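Local coordinates for protein serine acetyltransferase (Neisseria gonorrhoeae, PDB 6WYE) that probably catalyses transfer of the acetyl group from acetyl-CoA to L-serine, giving O-acetyl-L-serine in the first step of L-cysteine biosynthesis, at residues L61-L66 and L70-S75. Numbering follows the deposited sequence.
Sequences LRHESL and LAYHLS
At the N-terminal start of helix 66-78, H63 of the connecting loop turns back onto Y72, in the second turn of that helix. The imidazole presents its edge to one face of the phenol ring in an offset edge-to-face pair, with centroids 5.0 Å apart and planes at 61°. H63 CE1 lies 3.7 Å from Y72 CD1, while NE2 stands the same distance above the ring plane, offset toward its rim. Histidine suits this place because one ring serves as donor and acceptor while its edge packs: NE2 donates a hydrogen bond to Q58 O, and ND1 is hydrogen-bonded to S68 OG, probably as acceptor, which would fix the ring's rotation. The tyrosine ring reaches the loop with CG anti to its own N (chi1 -167°); it also meets F89 edge-to-face and R86 of the second subunit in a cation-pi contact. L70 N donates to L66 O, an i to i+4 hydrogen bond near the helix start (2.9 Å, N-H...O angle 164°). Both leucines are buried, befitting apolar side chains. S65, whose short side chain reaches forward so that OG hydrogen-bonds to S68 N, supplies the N-cap, completing a serine-capped helix start in the N-terminal domain of serine acetyltransferases.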
ATOM      1  N   LEU A  61      22.229   4.919   7.315  1.00 32.15           N
ATOM      2  CA  LEU A  61      23.510   5.449   6.833  1.00 34.04           C
ATOM      3  C   LEU A  61      23.371   6.808   6.147  1.00 35.23           C
ATOM      4  O   LEU A  61      24.295   7.625   6.220  1.00 37.11           O
ATOM      5  CB  LEU A  61      24.188   4.440   5.903  1.00 32.37           C
ATOM      6  CG  LEU A  61      24.469   3.063   6.507  1.00 36.87           C
ATOM      7  CD1 LEU A  61      25.133   2.181   5.473  1.00 38.90           C
ATOM      8  CD2 LEU A  61      25.353   3.155   7.760  1.00 37.92           C
ATOM      9  N   ARG A  62      22.245   7.084   5.481  1.00 36.62           N
ATOM     10  CA  ARG A  62      22.079   8.392   4.857  1.00 38.04           C
ATOM     11  C   ARG A  62      21.776   9.500   5.864  1.00 41.09           C
ATOM     12  O   ARG A  62      21.712  10.670   5.470  1.00 41.77           O
ATOM     13  CB  ARG A  62      20.977   8.352   3.786  1.00 38.22           C
ATOM     14  N   HIS A  63      21.586   9.177   7.139  1.00 38.47           N
ATOM     15  CA  HIS A  63      21.274  10.194   8.132  1.00 38.87           C
ATOM     16  C   HIS A  63      22.541  10.695   8.819  1.00 39.70           C
ATOM     17  O   HIS A  63      23.578  10.031   8.828  1.00 39.48           O
ATOM     18  CB  HIS A  63      20.305   9.649   9.183  1.00 40.62           C
ATOM     19  CG  HIS A  63      18.992   9.232   8.613  1.00 43.41           C
ATOM     20  ND1 HIS A  63      17.880  10.043   8.637  1.00 44.02           N
ATOM     21  CD2 HIS A  63      18.622   8.103   7.967  1.00 43.87           C
ATOM     22  CE1 HIS A  63      16.878   9.429   8.038  1.00 44.28           C
ATOM     23  NE2 HIS A  63      17.298   8.246   7.630  1.00 44.08           N
ATOM     24  N   GLU A  64      22.430  11.880   9.420  1.00 45.33           N
ATOM     25  CA  GLU A  64      23.563  12.533  10.062  1.00 48.87           C
ATOM     26  C   GLU A  64      23.564  12.392  11.577  1.00 48.46           C
ATOM     27  O   GLU A  64      24.530  12.825  12.215  1.00 50.59           O
ATOM     28  CB  GLU A  64      23.594  14.024   9.694  1.00 50.61           C
ATOM     29  N   SER A  65      22.514  11.821  12.175  1.00 41.74           N
ATOM     30  CA  SER A  65      22.471  11.710  13.629  1.00 38.70           C
ATOM     31  C   SER A  65      21.573  10.552  14.039  1.00 38.14           C
ATOM     32  O   SER A  65      20.664  10.149  13.305  1.00 38.23           O
ATOM     33  CB  SER A  65      21.982  13.004  14.286  1.00 37.40           C
ATOM     34  OG  SER A  65      20.611  13.247  13.989  1.00 43.03           O
ATOM     35  N   LEU A  66      21.839  10.035  15.241  1.00 33.93           N
ATOM     36  CA  LEU A  66      21.016   8.966  15.794  1.00 36.27           C
ATOM     37  C   LEU A  66      19.567   9.411  15.951  1.00 36.85           C
ATOM     38  O   LEU A  66      18.642   8.630  15.707  1.00 38.08           O
ATOM     39  CB  LEU A  66      21.586   8.510  17.136  1.00 37.19           C
ATOM     40  CG  LEU A  66      20.805   7.397  17.835  1.00 38.98           C
ATOM     41  CD1 LEU A  66      21.001   6.068  17.101  1.00 39.79           C
ATOM     42  CD2 LEU A  66      21.243   7.284  19.277  1.00 36.85           C
ATOM     43  N   LEU A  70      16.267   7.527  14.525  1.00 35.40           N
ATOM     44  CA  LEU A  70      15.150   7.085  15.355  1.00 34.15           C
ATOM     45  C   LEU A  70      13.828   7.655  14.853  1.00 30.41           C
ATOM     46  O   LEU A  70      12.848   6.920  14.670  1.00 27.34           O
ATOM     47  CB  LEU A  70      15.393   7.492  16.801  1.00 35.72           C
ATOM     48  CG  LEU A  70      14.297   7.061  17.787  1.00 37.22           C
ATOM     49  CD1 LEU A  70      14.368   5.552  18.062  1.00 35.51           C
ATOM     50  CD2 LEU A  70      14.439   7.854  19.069  1.00 34.88           C
ATOM     51  N   ALA A  71      13.795   8.958  14.575  1.00 28.89           N
ATOM     52  CA  ALA A  71      12.572   9.566  14.059  1.00 32.67           C
ATOM     53  C   ALA A  71      12.125   8.883  12.777  1.00 30.91           C
ATOM     54  O   ALA A  71      10.928   8.635  12.577  1.00 28.40           O
ATOM     55  CB  ALA A  71      12.786  11.062  13.813  1.00 33.09           C
ATOM     56  N   TYR A  72      13.079   8.565  11.900  1.00 28.44           N
ATOM     57  CA  TYR A  72      12.747   7.911  10.638  1.00 30.14           C
ATOM     58  C   TYR A  72      12.177   6.515  10.875  1.00 30.46           C
ATOM     59  O   TYR A  72      11.131   6.159  10.323  1.00 30.01           O
ATOM     60  CB  TYR A  72      13.986   7.852   9.749  1.00 31.90           C
ATOM     61  CG  TYR A  72      13.730   7.477   8.311  1.00 32.22           C
ATOM     62  CD1 TYR A  72      13.415   8.446   7.369  1.00 35.22           C
ATOM     63  CD2 TYR A  72      13.837   6.159   7.885  1.00 31.92           C
ATOM     64  CE1 TYR A  72      13.196   8.108   6.035  1.00 36.21           C
ATOM     65  CE2 TYR A  72      13.635   5.813   6.550  1.00 33.24           C
ATOM     66  CZ  TYR A  72      13.316   6.789   5.637  1.00 37.25           C
ATOM     67  OH  TYR A  72      13.104   6.448   4.323  1.00 44.65           O
ATOM     68  N   HIS A  73      12.842   5.726  11.687  1.00 29.32           N
ATOM     69  CA  HIS A  73      12.392   4.332  11.919  1.00 31.23           C
ATOM     70  C   HIS A  73      11.057   4.300  12.657  1.00 32.83           C
ATOM     71  O   HIS A  73      10.222   3.533  12.277  1.00 33.91           O
ATOM     72  CB  HIS A  73      13.463   3.555  12.660  1.00 29.77           C
ATOM     73  CG  HIS A  73      13.363   2.080  12.550  1.00 27.09           C
ATOM     74  ND1 HIS A  73      13.034   1.452  11.404  1.00 27.34           N
ATOM     75  CD2 HIS A  73      13.599   1.119  13.447  1.00 24.66           C
ATOM     76  CE1 HIS A  73      13.075   0.172  11.598  1.00 25.87           C
ATOM     77  NE2 HIS A  73      13.400  -0.053  12.829  1.00 24.94           N
ATOM     78  N   LEU A  74      10.907   5.118  13.678  1.00 30.43           N
ATOM     79  CA  LEU A  74       9.647   5.136  14.421  1.00 28.17           C
ATOM     80  C   LEU A  74       8.480   5.545  13.533  1.00 30.08           C
ATOM     81  O   LEU A  74       7.395   4.953  13.603  1.00 29.41           O
ATOM     82  CB  LEU A  74       9.749   6.090  15.615  1.00 28.85           C
ATOM     83  CG  LEU A  74      10.656   5.666  16.768  1.00 28.58           C
ATOM     84  CD1 LEU A  74      10.530   6.653  17.924  1.00 29.03           C
ATOM     85  CD2 LEU A  74      10.307   4.243  17.214  1.00 27.99           C
ATOM     86  N   SER A  75       8.680   6.558  12.686  1.00 27.88           N
ATOM     87  CA  SER A  75       7.587   6.967  11.813  1.00 29.03           C
ATOM     88  C   SER A  75       7.258   5.871  10.811  1.00 29.78           C
ATOM     89  O   SER A  75       6.083   5.682  10.467  1.00 33.29           O
ATOM     90  CB  SER A  75       7.929   8.285  11.111  1.00 31.27           C
ATOM     91  OG  SER A  75       8.985   8.101  10.182  1.00 33.89           O
TER